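PDB 4KRI: phospholethanolamine N-methyltransferase 2 from Haemonchus contortus, which probably transfers methyl groups from S-adenosylmethionine to phosphomonomethylethanolamine, on the route to phosphocholine in this parasitic nematode. Local coordinates for residues I190-W195 with E392-K397; D181-T186 with V342-Y347; E111-A116 with A261-H266. One frame throughout, in Å; residues are numbered along the deposited sequence.

Contact 1: residues I190-W195 with E392-K397. With 1SH (2-(methylamino)ethyl dihydrogen phosphate), chain E.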
loop_
_atom_site.group_PDB
_atom_site.type_symbol
_atom_site.label_atom_id
_atom_site.label_comp_id
_atom_site.label_asym_id
_atom_site.label_seq_id
_atom_site.Cartn_x
_atom_site.Cartn_y
_atom_site.Cartn_z
ATOM N N ILE A 190 5.819 11.758 -8.207
ATOM C CA ILE A 190 6.651 10.924 -7.348
ATOM C C ILE A 190 8.136 11.187 -7.606
ATOM O O ILE A 190 8.890 11.459 -6.676
ATOM C CB ILE A 190 6.331 9.425 -7.537
ATOM C CG1 ILE A 190 4.956 9.105 -6.930
ATOM C CG2 ILE A 190 7.381 8.577 -6.877
ATOM C CD1 ILE A 190 4.425 7.736 -7.339
ATOM N N PHE A 191 8.563 11.131 -8.864
ATOM C CA PHE A 191 9.982 11.317 -9.144
ATOM C C PHE A 191 10.467 12.750 -8.895
ATOM O O PHE A 191 11.617 12.957 -8.518
ATOM C CB PHE A 191 10.347 10.795 -10.540
ATOM C CG PHE A 191 10.098 9.317 -10.707
ATOM C CD1 PHE A 191 10.677 8.404 -9.836
ATOM C CD2 PHE A 191 9.279 8.846 -11.722
ATOM C CE1 PHE A 191 10.442 7.041 -9.968
ATOM C CE2 PHE A 191 9.039 7.483 -11.867
ATOM C CZ PHE A 191 9.621 6.582 -10.986
ATOM N N ALA A 192 9.591 13.739 -9.068
ATOM C CA ALA A 192 9.956 15.111 -8.731
ATOM C C ALA A 192 10.125 15.246 -7.212
ATOM O O ALA A 192 11.051 15.896 -6.741
ATOM C CB ALA A 192 8.916 16.086 -9.241
ATOM N N TYR A 193 9.233 14.621 -6.450
ATOM C CA TYR A 193 9.365 14.598 -4.992
ATOM C C TYR A 193 10.667 13.906 -4.561
ATOM O O TYR A 193 11.389 14.417 -3.700
ATOM C CB TYR A 193 8.181 13.856 -4.363
ATOM C CG TYR A 193 6.953 14.696 -4.081
ATOM C CD1 TYR A 193 7.054 16.017 -3.658
ATOM C CD2 TYR A 193 5.686 14.154 -4.221
ATOM C CE1 TYR A 193 5.920 16.768 -3.386
ATOM C CE2 TYR A 193 4.557 14.886 -3.943
ATOM C CZ TYR A 193 4.674 16.194 -3.530
ATOM O OH TYR A 193 3.542 16.922 -3.261
ATOM N N GLU A 194 10.952 12.739 -5.138
ATOM C CA GLU A 194 12.176 12.013 -4.795
ATOM C C GLU A 194 13.413 12.880 -5.051
ATOM O O GLU A 194 14.393 12.848 -4.294
ATOM C CB GLU A 194 12.282 10.702 -5.586
ATOM C CG GLU A 194 13.501 9.896 -5.211
ATOM C CD GLU A 194 13.739 8.699 -6.114
ATOM O OE1 GLU A 194 13.200 8.655 -7.247
ATOM O OE2 GLU A 194 14.493 7.804 -5.685
ATOM N N TRP A 195 13.361 13.669 -6.117
ATOM C CA TRP A 195 14.493 14.518 -6.462
ATOM C C TRP A 195 14.783 15.523 -5.351
ATOM O O TRP A 195 15.937 15.720 -4.978
ATOM C CB TRP A 195 14.248 15.249 -7.786
ATOM C CG TRP A 195 15.485 15.885 -8.382
ATOM C CD1 TRP A 195 16.343 15.319 -9.283
ATOM C CD2 TRP A 195 15.986 17.203 -8.129
ATOM N NE1 TRP A 195 17.345 16.201 -9.600
ATOM C CE2 TRP A 195 17.149 17.367 -8.907
ATOM C CE3 TRP A 195 15.562 18.264 -7.330
ATOM C CZ2 TRP A 195 17.894 18.546 -8.904
ATOM C CZ3 TRP A 195 16.307 19.432 -7.332
ATOM C CH2 TRP A 195 17.454 19.564 -8.111
ATOM N N GLU A 392 19.503 23.395 -13.128
ATOM C CA GLU A 392 19.933 22.930 -14.449
ATOM C C GLU A 392 19.904 21.405 -14.609
ATOM O O GLU A 392 19.577 20.889 -15.679
ATOM C CB GLU A 392 21.338 23.464 -14.743
ATOM C CG GLU A 392 21.847 23.191 -16.146
ATOM C CD GLU A 392 23.205 23.819 -16.391
ATOM O OE1 GLU A 392 23.860 24.219 -15.404
ATOM O OE2 GLU A 392 23.617 23.924 -17.566
ATOM N N THR A 393 20.254 20.686 -13.549
ATOM C CA THR A 393 20.229 19.228 -13.592
ATOM C C THR A 393 18.788 18.712 -13.500
ATOM O O THR A 393 18.459 17.661 -14.053
ATOM C CB THR A 393 21.110 18.608 -12.480
ATOM O OG1 THR A 393 22.442 19.125 -12.579
ATOM C CG2 THR A 393 21.155 17.084 -12.596
ATOM N N PHE A 394 17.933 19.465 -12.810
ATOM C CA PHE A 394 16.516 19.122 -12.689
ATOM C C PHE A 394 15.801 19.255 -14.035
ATOM O O PHE A 394 15.034 18.376 -14.434
ATOM C CB PHE A 394 15.835 20.021 -11.645
ATOM C CG PHE A 394 14.402 19.648 -11.354
ATOM C CD1 PHE A 394 14.096 18.749 -10.339
ATOM C CD2 PHE A 394 13.358 20.197 -12.089
ATOM C CE1 PHE A 394 12.778 18.402 -10.066
ATOM C CE2 PHE A 394 12.040 19.852 -11.823
ATOM C CZ PHE A 394 11.749 18.957 -10.807
ATOM N N LEU A 395 16.057 20.360 -14.729
ATOM C CA LEU A 395 15.377 20.657 -15.985
ATOM C C LEU A 395 15.778 19.704 -17.106
ATOM O O LEU A 395 15.106 19.625 -18.133
ATOM C CB LEU A 395 15.643 22.106 -16.396
ATOM C CG LEU A 395 15.006 23.147 -15.473
ATOM C CD1 LEU A 395 15.509 24.554 -15.778
ATOM C CD2 LEU A 395 13.488 23.079 -15.575
ATOM N N ALA A 396 16.871 18.977 -16.903
ATOM C CA ALA A 396 17.282 17.953 -17.851
ATOM C C ALA A 396 16.388 16.720 -17.740
ATOM O O ALA A 396 16.297 15.924 -18.675
ATOM C CB ALA A 396 18.736 17.569 -17.618
ATOM N N LYS A 397 15.735 16.570 -16.591
ATOM C CA LYS A 397 14.945 15.377 -16.306
ATOM C C LYS A 397 13.437 15.646 -16.299
ATOM O O LYS A 397 12.650 14.817 -16.763
ATOM C CB LYS A 397 15.368 14.773 -14.962
ATOM C CG LYS A 397 16.867 14.816 -14.706
ATOM C CD LYS A 397 17.238 14.056 -13.440
ATOM C CE LYS A 397 17.082 12.551 -13.635
ATOM N NZ LYS A 397 17.491 11.763 -12.434
HETATM O O4 1SH E . 4.519 18.828 1.102
HETATM P P1 1SH E . 3.526 18.197 0.130
HETATM O O1 1SH E . 2.130 18.567 0.442
HETATM O O3 1SH E . 3.885 18.643 -1.338
HETATM O O2 1SH E . 3.635 16.622 0.264
HETATM C C1 1SH E . 4.834 16.053 0.155
HETATM C C2 1SH E . 4.903 14.574 0.512
HETATM N N1 1SH E . 4.662 14.218 1.883
HETATM C C3 1SH E . 4.607 12.803 1.957
#
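A192, on helix 187-197, sets its methyl against the edge of the F394 ring, with A192 CB 4.3 Å from F394 CZ and near the ring plane. Y193 leaves the backbone away from 392-397. Its CG is anti to the carbonyl carbon (chi1 -87°), which carries the phenol out to the phosphomonomethylethanolamine: Y193 OH donates a hydrogen bond to O3 of 1SH at 2.6 Å, and the ligand's C2 lies over one ring face. W195 and F394 carry the contact between them. The indole receives F394 in a T-shaped stack, phenyl edge on indole face, the six-membered ring and phenyl centroids 4.8 Å apart and the planes at 79°. The closest atoms are W195 CD2 and F394 CD1, at 3.3 Å, with CD1 displaced toward the rim of the indole. F394 CB adds a CH-pi contact over the same face, 4.0 Å from the centroid of the six-membered ring and 21° off its normal. K397 CD approaches obliquely, 4.4 Å from W195 NE1. F394 also stacks on F398 and touches L406 of helix 400-418. No hydrogen bond joins the two segments, so between them the contact is made by aromatic and aliphatic surfaces, which set helix 391-395 against helix 187-197, whose Y193 hydroxyl grips the phosphate.

Contact 2: residues D181-T186 with V342-Y347. With 1SH (2-(methylamino)ethyl dihydrogen phosphate), chain E; SAH (S-adenosyl-L-homocysteine), chain D.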
loop_
_atom_site.group_PDB
_atom_site.type_symbol
_atom_site.label_atom_id
_atom_site.label_comp_id
_atom_site.label_asym_id
_atom_site.label_seq_id
_atom_site.Cartn_x
_atom_site.Cartn_y
_atom_site.Cartn_z
ATOM N N ASP A 181 -3.199 8.323 -7.019
ATOM C CA ASP A 181 -2.449 7.983 -8.237
ATOM C C ASP A 181 -2.593 9.024 -9.352
ATOM O O ASP A 181 -1.731 9.119 -10.229
ATOM C CB ASP A 181 -2.897 6.616 -8.786
ATOM C CG ASP A 181 -2.315 5.435 -8.009
ATOM O OD1 ASP A 181 -1.237 5.577 -7.393
ATOM O OD2 ASP A 181 -2.940 4.347 -8.038
ATOM N N ARG A 182 -3.684 9.786 -9.342
ATOM C CA ARG A 182 -3.969 10.699 -10.452
ATOM C C ARG A 182 -3.614 12.148 -10.161
ATOM O O ARG A 182 -3.581 12.976 -11.068
ATOM C CB ARG A 182 -5.442 10.603 -10.886
ATOM C CG ARG A 182 -5.845 9.254 -11.500
ATOM C CD ARG A 182 -7.348 9.190 -11.780
ATOM N NE ARG A 182 -7.785 7.837 -12.133
ATOM C CZ ARG A 182 -9.058 7.474 -12.270
ATOM N NH1 ARG A 182 -10.025 8.363 -12.085
ATOM N NH2 ARG A 182 -9.365 6.220 -12.594
ATOM N N THR A 183 -3.357 12.459 -8.895
ATOM C CA THR A 183 -3.119 13.842 -8.506
ATOM C C THR A 183 -1.736 14.047 -7.900
ATOM O O THR A 183 -0.787 14.392 -8.600
ATOM C CB THR A 183 -4.188 14.331 -7.509
ATOM O OG1 THR A 183 -5.470 13.814 -7.896
ATOM C CG2 THR A 183 -4.232 15.848 -7.483
ATOM N N GLN A 184 -1.618 13.820 -6.597
ATOM C CA GLN A 184 -0.365 14.104 -5.905
ATOM C C GLN A 184 0.734 13.108 -6.268
ATOM O O GLN A 184 1.903 13.479 -6.423
ATOM C CB GLN A 184 -0.574 14.118 -4.385
ATOM C CG GLN A 184 0.672 14.538 -3.609
ATOM C CD GLN A 184 0.419 14.770 -2.125
ATOM O OE1 GLN A 184 -0.639 14.424 -1.596
ATOM N NE2 GLN A 184 1.395 15.360 -1.448
ATOM N N TYR A 185 0.358 11.844 -6.407
ATOM C CA TYR A 185 1.355 10.803 -6.602
ATOM C C TYR A 185 1.260 10.165 -7.987
ATOM O O TYR A 185 1.232 8.941 -8.123
ATOM C CB TYR A 185 1.271 9.765 -5.474
ATOM C CG TYR A 185 1.468 10.363 -4.087
ATOM C CD1 TYR A 185 2.576 11.150 -3.787
ATOM C CD2 TYR A 185 0.536 10.159 -3.084
ATOM C CE1 TYR A 185 2.754 11.692 -2.526
ATOM C CE2 TYR A 185 0.711 10.704 -1.814
ATOM C CZ TYR A 185 1.819 11.465 -1.545
ATOM O OH TYR A 185 1.986 12.007 -0.279
ATOM N N THR A 186 1.197 11.012 -9.010
ATOM C CA THR A 186 1.480 10.579 -10.375
ATOM C C THR A 186 2.937 10.172 -10.451
ATOM O O THR A 186 3.733 10.550 -9.594
ATOM C CB THR A 186 1.287 11.713 -11.390
ATOM O OG1 THR A 186 2.114 12.830 -11.027
ATOM C CG2 THR A 186 -0.173 12.146 -11.449
ATOM N N VAL A 342 -4.774 22.667 1.879
ATOM C CA VAL A 342 -5.264 21.494 2.600
ATOM C C VAL A 342 -6.390 20.798 1.841
ATOM O O VAL A 342 -6.421 19.575 1.753
ATOM C CB VAL A 342 -5.708 21.858 4.025
ATOM C CG1 VAL A 342 -6.452 20.698 4.677
ATOM C CG2 VAL A 342 -4.500 22.216 4.856
ATOM N N SER A 343 -7.294 21.586 1.271
ATOM C CA SER A 343 -8.426 21.050 0.527
ATOM C C SER A 343 -7.996 20.370 -0.772
ATOM O O SER A 343 -8.536 19.325 -1.134
ATOM C CB SER A 343 -9.443 22.163 0.235
ATOM O OG SER A 343 -10.597 21.635 -0.393
ATOM N N GLN A 344 -7.020 20.960 -1.461
ATOM C CA GLN A 344 -6.525 20.422 -2.723
ATOM C C GLN A 344 -5.764 19.122 -2.486
ATOM O O GLN A 344 -5.850 18.199 -3.298
ATOM C CB GLN A 344 -5.636 21.456 -3.429
ATOM C CG GLN A 344 -5.196 21.078 -4.838
ATOM C CD GLN A 344 -3.981 20.158 -4.843
ATOM O OE1 GLN A 344 -3.230 20.104 -3.866
ATOM N NE2 GLN A 344 -3.785 19.431 -5.944
ATOM N N ARG A 345 -5.030 19.043 -1.377
ATOM C CA ARG A 345 -4.300 17.822 -1.021
ATOM C C ARG A 345 -5.228 16.785 -0.396
ATOM O O ARG A 345 -4.877 15.603 -0.301
ATOM C CB ARG A 345 -3.177 18.130 -0.017
ATOM C CG ARG A 345 -2.036 18.988 -0.558
ATOM C CD ARG A 345 -1.142 18.153 -1.474
ATOM N NE ARG A 345 0.179 18.744 -1.685
ATOM C CZ ARG A 345 0.457 19.634 -2.638
ATOM N NH1 ARG A 345 -0.495 20.060 -3.463
ATOM N NH2 ARG A 345 1.687 20.108 -2.760
ATOM N N GLN A 346 -6.406 17.242 0.024
ATOM C CA GLN A 346 -7.320 16.452 0.847
ATOM C C GLN A 346 -6.680 15.924 2.130
ATOM O O GLN A 346 -6.933 14.788 2.545
ATOM C CB GLN A 346 -7.923 15.305 0.036
ATOM C CG GLN A 346 -8.652 15.793 -1.192
ATOM C CD GLN A 346 -10.034 15.206 -1.291
ATOM O OE1 GLN A 346 -10.262 14.245 -2.031
ATOM N NE2 GLN A 346 -10.970 15.769 -0.528
ATOM N N TYR A 347 -5.874 16.757 2.780
ATOM C CA TYR A 347 -5.320 16.373 4.072
ATOM C C TYR A 347 -6.366 16.493 5.173
ATOM O O TYR A 347 -7.164 17.441 5.189
ATOM C CB TYR A 347 -4.126 17.244 4.437
ATOM C CG TYR A 347 -2.879 17.007 3.609
ATOM C CD1 TYR A 347 -2.646 15.798 2.976
ATOM C CD2 TYR A 347 -1.930 18.008 3.479
ATOM C CE1 TYR A 347 -1.482 15.601 2.225
ATOM C CE2 TYR A 347 -0.783 17.829 2.742
ATOM C CZ TYR A 347 -0.560 16.628 2.115
ATOM O OH TYR A 347 0.601 16.476 1.386
HETATM O O4 1SH E . 4.519 18.828 1.102
HETATM P P1 1SH E . 3.526 18.197 0.130
HETATM O O1 1SH E . 2.130 18.567 0.442
HETATM O O3 1SH E . 3.885 18.643 -1.338
HETATM O O2 1SH E . 3.635 16.622 0.264
HETATM C C1 1SH E . 4.834 16.053 0.155
HETATM C C2 1SH E . 4.903 14.574 0.512
HETATM N N1 1SH E . 4.662 14.218 1.883
HETATM C C3 1SH E . 4.607 12.803 1.957
HETATM N N SAH D . 6.886 6.765 4.228
HETATM C CA SAH D . 7.449 7.093 2.891
HETATM C CB SAH D . 6.310 7.654 1.953
HETATM C CG SAH D . 5.707 9.009 2.307
HETATM S SD SAH D . 4.374 9.497 1.165
HETATM C C SAH D . 8.636 7.965 3.001
HETATM O O SAH D . 9.089 8.257 4.098
HETATM O OXT SAH D . 9.292 8.199 1.998
HETATM C "C5'" SAH D . 2.810 8.963 1.883
HETATM C "C4'" SAH D . 2.346 7.687 1.457
HETATM O "O4'" SAH D . 1.212 7.309 2.280
HETATM C "C3'" SAH D . 1.819 7.757 0.075
HETATM O "O3'" SAH D . 2.558 6.867 -0.733
HETATM C "C2'" SAH D . 0.421 7.333 0.159
HETATM O "O2'" SAH D . 0.017 6.554 -0.943
HETATM C "C1'" SAH D . 0.392 6.562 1.438
HETATM N N9 SAH D . -0.995 6.392 1.994
HETATM C C8 SAH D . -1.894 7.368 2.258
HETATM N N7 SAH D . -2.974 6.803 2.807
HETATM C C5 SAH D . -2.761 5.475 2.912
HETATM C C6 SAH D . -3.536 4.416 3.402
HETATM N N6 SAH D . -4.801 4.622 3.906
HETATM N N1 SAH D . -3.006 3.173 3.357
HETATM C C2 SAH D . -1.781 2.951 2.869
HETATM N N3 SAH D . -1.011 3.948 2.400
HETATM C C4 SAH D . -1.480 5.210 2.396
HETATM O O HOH W 1 -3.301 14.634 -2.472
#
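Three flat groups meet beside the substrate phosphate: the amide of Q184, the guanidinium of R345 and the phenol of Y347. The amide plane is turned 52° from the guanidinium and by a similar amount from the Y347 ring, so the amide stacks flat on neither group; the Q184 side chain crosses those of both partners at about a right angle. One face of the Y347 ring is covered by R345 CB, 3.5 Å above the plane and over its centre; 1SH O1 lies at the ring's edge. The guanidinium has Y347 OH, Q344 CD and the phosphorus around its edge. Y185 carries Q184 CG over one face, while SAH C3' comes to it obliquely.

The bond across the segments runs from Q184 NE2 to Y347 OH, 3.1 Å long, at 160° and close to the amide plane. That hydroxyl in turn donates to 1SH O1 at 2.8 Å. R345 is bent at its second torsion (chi2 -75°), which folds the guanidinium over to the ligand: R345 NE donates to 1SH O1 at 2.9 Å and R345 NH2 to 1SH O3 at 3.0 Å. Its remaining nitrogen, NH1, is tied to Q344 OE1 at 2.8 Å, which steadies the group's rotation. A water donates to Q184 OE1 at 2.8 Å and to the carbonyl oxygen of R345 at 2.9 Å, joining the ends of helices 176-184 and 336-345. Helix 336-345 closes in a Schellman motif with Q346 at positive phi.

Y327, Y341, Y193 and K413 also hydrogen-bond to 1SH. Because Y347 OH accepts from an amide while donating to O1, two hydrogen bonds restrict the orientation of the hydroxyl, and R345, with K413, probably offsets part of the phosphate's negative charge.

Contact 3: residues E111-A116 with A261-H266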
loop_
_atom_site.group_PDB
_atom_site.type_symbol
_atom_site.label_atom_id
_atom_site.label_comp_id
_atom_site.label_asym_id
_atom_site.label_seq_id
_atom_site.Cartn_x
_atom_site.Cartn_y
_atom_site.Cartn_z
ATOM N N GLU A 111 8.240 -4.858 -18.370
ATOM C CA GLU A 111 7.550 -3.632 -17.954
ATOM C C GLU A 111 7.293 -3.617 -16.442
ATOM O O GLU A 111 6.499 -4.406 -15.925
ATOM C CB GLU A 111 6.233 -3.460 -18.725
ATOM C CG GLU A 111 6.397 -3.256 -20.240
ATOM C CD GLU A 111 6.801 -4.527 -20.991
ATOM O OE1 GLU A 111 6.667 -5.637 -20.425
ATOM O OE2 GLU A 111 7.255 -4.414 -22.152
ATOM N N MET A 112 7.973 -2.726 -15.730
ATOM C CA MET A 112 7.891 -2.717 -14.273
ATOM C C MET A 112 6.560 -2.207 -13.730
ATOM O O MET A 112 6.169 -2.555 -12.611
ATOM C CB MET A 112 9.054 -1.928 -13.661
ATOM C CG MET A 112 10.412 -2.615 -13.780
ATOM S SD MET A 112 10.406 -4.384 -13.371
ATOM C CE MET A 112 9.639 -4.345 -11.752
ATOM N N LYS A 113 5.865 -1.381 -14.508
ATOM C CA LYS A 113 4.580 -0.851 -14.067
ATOM C C LYS A 113 3.450 -1.843 -14.318
ATOM O O LYS A 113 2.288 -1.515 -14.083
ATOM C CB LYS A 113 4.241 0.467 -14.776
ATOM C CG LYS A 113 5.299 1.548 -14.693
ATOM C CD LYS A 113 5.622 1.911 -13.260
ATOM C CE LYS A 113 6.685 2.997 -13.220
ATOM N NZ LYS A 113 7.428 2.978 -11.933
ATOM N N LYS A 114 3.779 -3.039 -14.805
ATOM C CA LYS A 114 2.749 -4.013 -15.176
ATOM C C LYS A 114 1.760 -4.308 -14.049
ATOM O O LYS A 114 0.547 -4.359 -14.271
ATOM C CB LYS A 114 3.370 -5.317 -15.655
ATOM C CG LYS A 114 2.364 -6.217 -16.353
ATOM C CD LYS A 114 1.869 -5.568 -17.653
ATOM C CE LYS A 114 0.824 -6.429 -18.356
ATOM N NZ LYS A 114 0.350 -5.844 -19.651
ATOM N N MET A 115 2.263 -4.503 -12.837
ATOM C CA MET A 115 1.365 -4.773 -11.714
ATOM C C MET A 115 0.373 -3.628 -11.547
ATOM O O MET A 115 -0.823 -3.850 -11.347
ATOM C CB MET A 115 2.163 -4.989 -10.423
ATOM C CG MET A 115 1.312 -5.295 -9.197
ATOM S SD MET A 115 0.664 -3.812 -8.386
ATOM C CE MET A 115 2.149 -3.157 -7.623
ATOM N N ALA A 116 0.869 -2.402 -11.641
ATOM C CA ALA A 116 0.007 -1.233 -11.457
ATOM C C ALA A 116 -1.022 -1.106 -12.573
ATOM O O ALA A 116 -2.186 -0.804 -12.323
ATOM C CB ALA A 116 0.843 0.040 -11.349
ATOM N N ALA A 261 8.892 0.905 -5.408
ATOM C CA ALA A 261 9.464 0.149 -4.303
ATOM C C ALA A 261 9.761 -1.296 -4.716
ATOM O O ALA A 261 10.827 -1.831 -4.412
ATOM C CB ALA A 261 8.525 0.193 -3.084
ATOM N N LEU A 262 8.813 -1.914 -5.425
ATOM C CA LEU A 262 8.905 -3.301 -5.818
ATOM C C LEU A 262 9.984 -3.491 -6.853
ATOM O O LEU A 262 10.760 -4.435 -6.752
ATOM C CB LEU A 262 7.554 -3.803 -6.346
ATOM C CG LEU A 262 6.528 -4.065 -5.245
ATOM C CD1 LEU A 262 5.127 -4.034 -5.812
ATOM C CD2 LEU A 262 6.797 -5.428 -4.636
ATOM N N GLU A 263 10.052 -2.584 -7.829
ATOM C CA GLU A 263 11.076 -2.674 -8.871
ATOM C C GLU A 263 12.449 -2.640 -8.228
ATOM O O GLU A 263 13.354 -3.400 -8.601
ATOM C CB GLU A 263 10.950 -1.489 -9.827
ATOM C CG GLU A 263 12.063 -1.401 -10.856
ATOM C CD GLU A 263 11.897 -0.222 -11.795
ATOM O OE1 GLU A 263 10.836 0.440 -11.748
ATOM O OE2 GLU A 263 12.828 0.043 -12.582
ATOM N N ARG A 264 12.589 -1.762 -7.243
ATOM C CA ARG A 264 13.889 -1.538 -6.627
ATOM C C ARG A 264 14.328 -2.672 -5.711
ATOM O O ARG A 264 15.490 -3.063 -5.720
ATOM C CB ARG A 264 13.938 -0.170 -5.956
ATOM C CG ARG A 264 13.967 0.945 -6.990
ATOM C CD ARG A 264 13.956 2.322 -6.377
ATOM N NE ARG A 264 13.750 3.327 -7.417
ATOM C CZ ARG A 264 13.760 4.638 -7.209
ATOM N NH1 ARG A 264 13.983 5.123 -5.997
ATOM N NH2 ARG A 264 13.558 5.467 -8.228
ATOM N N VAL A 265 13.406 -3.236 -4.945
ATOM C CA VAL A 265 13.804 -4.360 -4.109
ATOM C C VAL A 265 14.036 -5.619 -4.947
ATOM O O VAL A 265 14.920 -6.416 -4.628
ATOM C CB VAL A 265 12.823 -4.619 -2.929
ATOM C CG1 VAL A 265 11.509 -5.196 -3.438
ATOM C CG2 VAL A 265 13.473 -5.579 -1.915
ATOM N N HIS A 266 13.279 -5.796 -6.033
ATOM C CA HIS A 266 13.480 -6.953 -6.896
ATOM C C HIS A 266 14.863 -6.909 -7.556
ATOM O O HIS A 266 15.513 -7.936 -7.754
ATOM C CB HIS A 266 12.378 -7.033 -7.962
ATOM C CG HIS A 266 12.499 -8.203 -8.879
ATOM N ND1 HIS A 266 12.056 -9.468 -8.548
ATOM C CD2 HIS A 266 13.014 -8.305 -10.132
ATOM C CE1 HIS A 266 12.291 -10.293 -9.552
ATOM N NE2 HIS A 266 12.867 -9.612 -10.527
HETATM O O HOH W 2 8.148 0.534 -11.848
#
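M112 lies across the side chain of E263, its CG 3.4 Å from E263 CD and its terminal methyl CE 3.6 Å from E263 CA. It belongs to a type I beta turn, E111 to K114, closed by a 3.2 Å bond from K114 N to E111 O, and the turn leads into helix 114-124. Across from it is helix 255-268, within the Rossmann-type methyltransferase domain, so the contact joins the N-terminal part of this di-domain protein to the methyltransferase fold.

The fit of M112 follows from its torsions. The chain is bent at both outer bonds (chi2 -45°, chi3 -53°), which brings CE back over the helix, against CA and CB of E263. E263 is extended beyond CG, with CG anti to the backbone N (chi1 173°), and its straight aliphatic shaft offers CB and CG to the methionine; the two chains cross at a slant. L155 also touches M112.

Deeper in, M115 and L262 meet at about a right angle, M115 CE lying 3.6 Å from L262 CD1. Both are buried, and F157 of strand 156-166 touches each of them, while Y275 and V277 of strand 273-277 add apolar surface against L262 and M115 respectively. Strand 273-277 itself pairs antiparallel with strand 132-143, another tie between the two parts of the protein.

The polar atoms meet less directly. K113 NZ and E263 OE1 are 4.3 Å apart, opposite charges beyond a salt bridge, and E263 OE2 has its own salt bridge to K267. A water sits near K113 NZ, at a doubtfully short separation, and donates a hydrogen bond to E263 OE1 at 2.7 Å.

In the fold
Contacts 1 and 2 approach the substrate through consecutive helices, 176-184 and 187-197. Their centres are 19 Å apart, yet Y193 OH and Q184 NE2 come within 3.2 Å in a probable hydrogen bond, and both contacts touch 1SH. Contact 3 lies at the junction with the N-terminal part, about 20 Å from the centre of contact 1, and is coupled to it by the salt bridge E194 OE2 to R264 NH1, 2.7 Å. Contacts 2 and 3 do not touch; their nearest atoms are about 7 Å apart. The side chain of M115 is about 12 Å from the bound S-adenosylhomocysteine, whereas Y185 of contact 2 lines its pocket. Along the chain their segments alternate.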